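Local coordinates for protein integrase (Enterobacteria phage lambda, PDB 1AE9) that inserts the phage genome into the host chromosome by site-specific recombination and, together with excisionase, cuts the prophage out again, at residues I12-L23 against V109-S120. Numbering follows the deposited sequence.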
loop_
_atom_site.group_PDB
_atom_site.type_symbol
_atom_site.label_atom_id
_atom_site.label_comp_id
_atom_site.label_asym_id
_atom_site.label_seq_id
_atom_site.Cartn_x
_atom_site.Cartn_y
_atom_site.Cartn_z
ATOM N N ILE A 12 -6.413 -22.997 7.296
ATOM C CA ILE A 12 -6.616 -21.672 6.717
ATOM C C ILE A 12 -7.267 -21.814 5.338
ATOM O O ILE A 12 -8.166 -21.042 4.981
ATOM C CB ILE A 12 -5.276 -20.909 6.593
ATOM C CG1 ILE A 12 -4.688 -20.667 7.990
ATOM C CG2 ILE A 12 -5.481 -19.598 5.826
ATOM C CD1 ILE A 12 -3.298 -20.028 8.010
ATOM N N TYR A 13 -6.812 -22.808 4.573
ATOM C CA TYR A 13 -7.349 -23.093 3.244
ATOM C C TYR A 13 -8.850 -23.358 3.363
ATOM O O TYR A 13 -9.638 -22.849 2.567
ATOM C CB TYR A 13 -6.635 -24.313 2.640
ATOM C CG TYR A 13 -6.938 -24.575 1.179
ATOM C CD1 TYR A 13 -8.067 -25.295 0.799
ATOM C CD2 TYR A 13 -6.091 -24.104 0.178
ATOM C CE1 TYR A 13 -8.346 -25.538 -0.540
ATOM C CE2 TYR A 13 -6.362 -24.340 -1.163
ATOM C CZ TYR A 13 -7.491 -25.054 -1.514
ATOM O OH TYR A 13 -7.776 -25.278 -2.845
ATOM N N GLN A 14 -9.235 -24.157 4.362
ATOM C CA GLN A 14 -10.643 -24.483 4.612
ATOM C C GLN A 14 -11.392 -23.194 4.930
ATOM O O GLN A 14 -12.471 -22.932 4.389
ATOM C CB GLN A 14 -10.761 -25.452 5.804
ATOM C CG GLN A 14 -12.185 -25.900 6.166
ATOM C CD GLN A 14 -13.023 -24.819 6.858
ATOM O OE1 GLN A 14 -12.602 -24.243 7.859
ATOM N NE2 GLN A 14 -14.211 -24.545 6.325
ATOM N N ALA A 15 -10.812 -22.405 5.834
ATOM C CA ALA A 15 -11.400 -21.145 6.277
ATOM C C ALA A 15 -11.580 -20.148 5.135
ATOM O O ALA A 15 -12.425 -19.261 5.217
ATOM C CB ALA A 15 -10.555 -20.539 7.388
ATOM N N ALA A 16 -10.794 -20.310 4.070
ATOM C CA ALA A 16 -10.860 -19.440 2.890
ATOM C C ALA A 16 -12.096 -19.741 2.026
ATOM O O ALA A 16 -12.262 -19.188 0.932
ATOM C CB ALA A 16 -9.579 -19.582 2.061
ATOM N N GLU A 17 -12.954 -20.630 2.517
ATOM C CA GLU A 17 -14.171 -20.990 1.813
ATOM C C GLU A 17 -15.010 -19.739 1.499
ATOM O O GLU A 17 -15.653 -19.671 0.452
ATOM C CB GLU A 17 -14.981 -21.987 2.652
ATOM C CG GLU A 17 -16.295 -22.444 2.025
ATOM C CD GLU A 17 -16.126 -23.340 0.799
ATOM O OE1 GLU A 17 -14.996 -23.771 0.493
ATOM O OE2 GLU A 17 -17.140 -23.633 0.140
ATOM N N SER A 18 -14.989 -18.746 2.388
ATOM C CA SER A 18 -15.756 -17.530 2.159
ATOM C C SER A 18 -14.918 -16.351 1.671
ATOM O O SER A 18 -15.355 -15.202 1.730
ATOM C CB SER A 18 -16.545 -17.150 3.413
ATOM O OG SER A 18 -15.704 -17.086 4.548
ATOM N N SER A 19 -13.714 -16.636 1.194
ATOM C CA SER A 19 -12.813 -15.609 0.680
ATOM C C SER A 19 -12.943 -15.539 -0.842
ATOM O O SER A 19 -13.561 -16.413 -1.459
ATOM C CB SER A 19 -11.372 -15.970 1.028
ATOM O OG SER A 19 -11.200 -16.077 2.426
ATOM N N PRO A 20 -12.394 -14.477 -1.470
ATOM C CA PRO A 20 -12.487 -14.384 -2.932
ATOM C C PRO A 20 -11.816 -15.624 -3.530
ATOM O O PRO A 20 -10.853 -16.152 -2.957
ATOM C CB PRO A 20 -11.683 -13.121 -3.243
ATOM C CG PRO A 20 -11.903 -12.279 -2.044
ATOM C CD PRO A 20 -11.768 -13.268 -0.906
ATOM N N CYS A 21 -12.314 -16.069 -4.680
ATOM C CA CYS A 21 -11.801 -17.253 -5.377
ATOM C C CYS A 21 -10.279 -17.278 -5.582
ATOM O O CYS A 21 -9.662 -18.347 -5.593
ATOM C CB CYS A 21 -12.519 -17.391 -6.727
ATOM S SG CYS A 21 -12.624 -15.825 -7.683
ATOM N N TRP A 22 -9.669 -16.106 -5.721
ATOM C CA TRP A 22 -8.230 -16.036 -5.928
ATOM C C TRP A 22 -7.362 -16.358 -4.708
ATOM O O TRP A 22 -6.192 -16.704 -4.873
ATOM C CB TRP A 22 -7.821 -14.673 -6.516
ATOM C CG TRP A 22 -8.220 -13.465 -5.685
ATOM C CD1 TRP A 22 -9.262 -12.608 -5.928
ATOM C CD2 TRP A 22 -7.570 -12.974 -4.497
ATOM N NE1 TRP A 22 -9.299 -11.617 -4.971
ATOM C CE2 TRP A 22 -8.274 -11.817 -4.082
ATOM C CE3 TRP A 22 -6.460 -13.397 -3.747
ATOM C CZ2 TRP A 22 -7.904 -11.078 -2.949
ATOM C CZ3 TRP A 22 -6.092 -12.662 -2.621
ATOM C CH2 TRP A 22 -6.813 -11.516 -2.236
ATOM N N LEU A 23 -7.915 -16.270 -3.495
ATOM C CA LEU A 23 -7.119 -16.524 -2.295
ATOM C C LEU A 23 -6.522 -17.929 -2.250
ATOM O O LEU A 23 -5.309 -18.075 -2.094
ATOM C CB LEU A 23 -7.912 -16.230 -1.006
ATOM C CG LEU A 23 -7.096 -16.372 0.296
ATOM C CD1 LEU A 23 -5.819 -15.517 0.245
ATOM C CD2 LEU A 23 -7.935 -15.995 1.494
ATOM N N VAL A 109 -3.427 -9.334 -1.062
ATOM C CA VAL A 109 -3.291 -10.774 -0.874
ATOM C C VAL A 109 -3.037 -11.091 0.594
ATOM O O VAL A 109 -3.701 -11.949 1.168
ATOM C CB VAL A 109 -2.155 -11.347 -1.748
ATOM C CG1 VAL A 109 -1.952 -12.825 -1.460
ATOM C CG2 VAL A 109 -2.482 -11.146 -3.219
ATOM N N SER A 110 -2.094 -10.377 1.205
ATOM C CA SER A 110 -1.761 -10.574 2.614
ATOM C C SER A 110 -2.958 -10.323 3.526
ATOM O O SER A 110 -3.205 -11.084 4.467
ATOM C CB SER A 110 -0.622 -9.641 3.023
ATOM O OG SER A 110 0.551 -9.916 2.276
ATOM N N ARG A 111 -3.701 -9.260 3.222
ATOM C CA ARG A 111 -4.874 -8.852 3.988
ATOM C C ARG A 111 -5.949 -9.934 3.991
ATOM O O ARG A 111 -6.494 -10.280 5.042
ATOM C CB ARG A 111 -5.430 -7.545 3.411
ATOM C CG ARG A 111 -6.401 -6.786 4.296
ATOM C CD ARG A 111 -6.678 -5.393 3.701
ATOM N NE ARG A 111 -5.431 -4.661 3.433
ATOM C CZ ARG A 111 -5.117 -4.054 2.284
ATOM N NH1 ARG A 111 -5.957 -4.059 1.256
ATOM N NH2 ARG A 111 -3.932 -3.460 2.152
ATOM N N TYR A 112 -6.262 -10.473 2.821
ATOM C CA TYR A 112 -7.273 -11.519 2.750
ATOM C C TYR A 112 -6.810 -12.825 3.409
ATOM O O TYR A 112 -7.612 -13.545 4.026
ATOM C CB TYR A 112 -7.739 -11.727 1.305
ATOM C CG TYR A 112 -8.788 -10.713 0.887
ATOM C CD1 TYR A 112 -10.144 -10.964 1.093
ATOM C CD2 TYR A 112 -8.421 -9.496 0.310
ATOM C CE1 TYR A 112 -11.116 -10.028 0.736
ATOM C CE2 TYR A 112 -9.383 -8.551 -0.053
ATOM C CZ TYR A 112 -10.727 -8.824 0.164
ATOM O OH TYR A 112 -11.682 -7.899 -0.192
ATOM N N PHE A 113 -5.516 -13.117 3.289
ATOM C CA PHE A 113 -4.942 -14.304 3.910
ATOM C C PHE A 113 -5.077 -14.146 5.429
ATOM O O PHE A 113 -5.495 -15.074 6.124
ATOM C CB PHE A 113 -3.464 -14.467 3.527
ATOM C CG PHE A 113 -2.776 -15.607 4.240
ATOM C CD1 PHE A 113 -2.830 -16.896 3.730
ATOM C CD2 PHE A 113 -2.102 -15.390 5.437
ATOM C CE1 PHE A 113 -2.222 -17.956 4.401
ATOM C CE2 PHE A 113 -1.490 -16.449 6.122
ATOM C CZ PHE A 113 -1.552 -17.732 5.598
ATOM N N MET A 114 -4.754 -12.958 5.931
ATOM C CA MET A 114 -4.855 -12.669 7.354
ATOM C C MET A 114 -6.284 -12.903 7.863
ATOM O O MET A 114 -6.483 -13.450 8.960
ATOM C CB MET A 114 -4.374 -11.236 7.630
ATOM C CG MET A 114 -4.632 -10.711 9.035
ATOM S SD MET A 114 -6.317 -10.088 9.240
ATOM C CE MET A 114 -6.263 -8.591 8.168
ATOM N N ARG A 115 -7.279 -12.521 7.058
ATOM C CA ARG A 115 -8.674 -12.710 7.444
ATOM C C ARG A 115 -9.054 -14.189 7.489
ATOM O O ARG A 115 -9.761 -14.620 8.405
ATOM C CB ARG A 115 -9.601 -11.943 6.510
ATOM C CG ARG A 115 -9.425 -10.454 6.619
ATOM C CD ARG A 115 -10.171 -9.718 5.529
ATOM N NE ARG A 115 -9.880 -8.288 5.577
ATOM C CZ ARG A 115 -10.268 -7.413 4.660
ATOM N NH1 ARG A 115 -10.972 -7.822 3.609
ATOM N NH2 ARG A 115 -9.942 -6.132 4.788
ATOM N N ALA A 116 -8.600 -14.965 6.507
ATOM C CA ALA A 116 -8.881 -16.402 6.480
ATOM C C ALA A 116 -8.192 -17.052 7.691
ATOM O O ALA A 116 -8.740 -17.951 8.325
ATOM C CB ALA A 116 -8.368 -17.025 5.179
ATOM N N ARG A 117 -6.994 -16.578 8.017
ATOM C CA ARG A 117 -6.244 -17.098 9.154
ATOM C C ARG A 117 -7.057 -16.929 10.433
ATOM O O ARG A 117 -7.165 -17.862 11.234
ATOM C CB ARG A 117 -4.911 -16.365 9.286
ATOM C CG ARG A 117 -3.971 -16.949 10.316
ATOM C CD ARG A 117 -2.810 -16.007 10.547
ATOM N NE ARG A 117 -3.237 -14.781 11.226
ATOM C CZ ARG A 117 -2.713 -13.575 11.015
ATOM N NH1 ARG A 117 -1.743 -13.415 10.126
ATOM N NH2 ARG A 117 -3.103 -12.542 11.758
ATOM N N LYS A 118 -7.615 -15.737 10.637
ATOM C CA LYS A 118 -8.433 -15.484 11.820
ATOM C C LYS A 118 -9.661 -16.388 11.819
ATOM O O LYS A 118 -10.010 -16.969 12.844
ATOM C CB LYS A 118 -8.884 -14.021 11.873
ATOM C CG LYS A 118 -7.789 -13.044 12.202
ATOM C CD LYS A 118 -8.330 -11.629 12.224
ATOM C CE LYS A 118 -7.227 -10.648 12.510
ATOM N NZ LYS A 118 -7.767 -9.270 12.555
ATOM N N ALA A 119 -10.296 -16.528 10.659
ATOM C CA ALA A 119 -11.486 -17.360 10.521
ATOM C C ALA A 119 -11.259 -18.819 10.909
ATOM O O ALA A 119 -12.185 -19.472 11.383
ATOM C CB ALA A 119 -12.037 -17.273 9.096
ATOM N N SER A 120 -10.047 -19.330 10.685
ATOM C CA SER A 120 -9.710 -20.720 11.024
ATOM C C SER A 120 -9.721 -20.959 12.536
ATOM O O SER A 120 -9.945 -22.079 12.991
ATOM C CB SER A 120 -8.333 -21.106 10.477
ATOM O OG SER A 120 -7.286 -20.529 11.246
HETATM O O HOH W 1 -10.244 -13.713 3.186
#
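Ile12 of helix 6-15 and Leu23 of helix 21-33 each enter helix 106-120 as a knob into a hole. Ile12 sits among Phe113, Ala116, Arg117 and Ser120, its CD1 3.8 Å from Phe113 CZ. Leu23 fits among Val109, Tyr112, Phe113 and Ala116; chi1 of -175° swings its CG away from the backbone N, bringing CD1 against Phe113 N (3.9 Å) and CD2 onto Ala116 CB. That Ala116 methyl is shared, met by Ile12 CG2 and Leu23 CD2 at 3.9 Å each. Ala15 CB lies 3.3 Å from Ala116 O and beside Ser120 CB.

Trp22 presents the edge of its six-membered ring to the face of Tyr112, an offset edge-to-face pair with centroids 5.3 Å apart and planes at 76°. Pro20 CD touches Tyr112 CD1 at 3.5 Å, and Pro20 CB sits over one indole face, offset toward the rim. A water hydrogen-bonded to Ser19 OG donates to Tyr112 O at 2.8 Å.

Farther out, Met27 touches Ile12 and Phe113, whose side chain lies about 8 Å from that of the predicted active-site His132, and Arg117 NH1 hydrogen-bonds to Pro129 O. With no direct hydrogen bond between the segments, apolar fit, the Trp22-Tyr112 pair and one water bridge join these helices of the tyrosine recombinase catalytic domain.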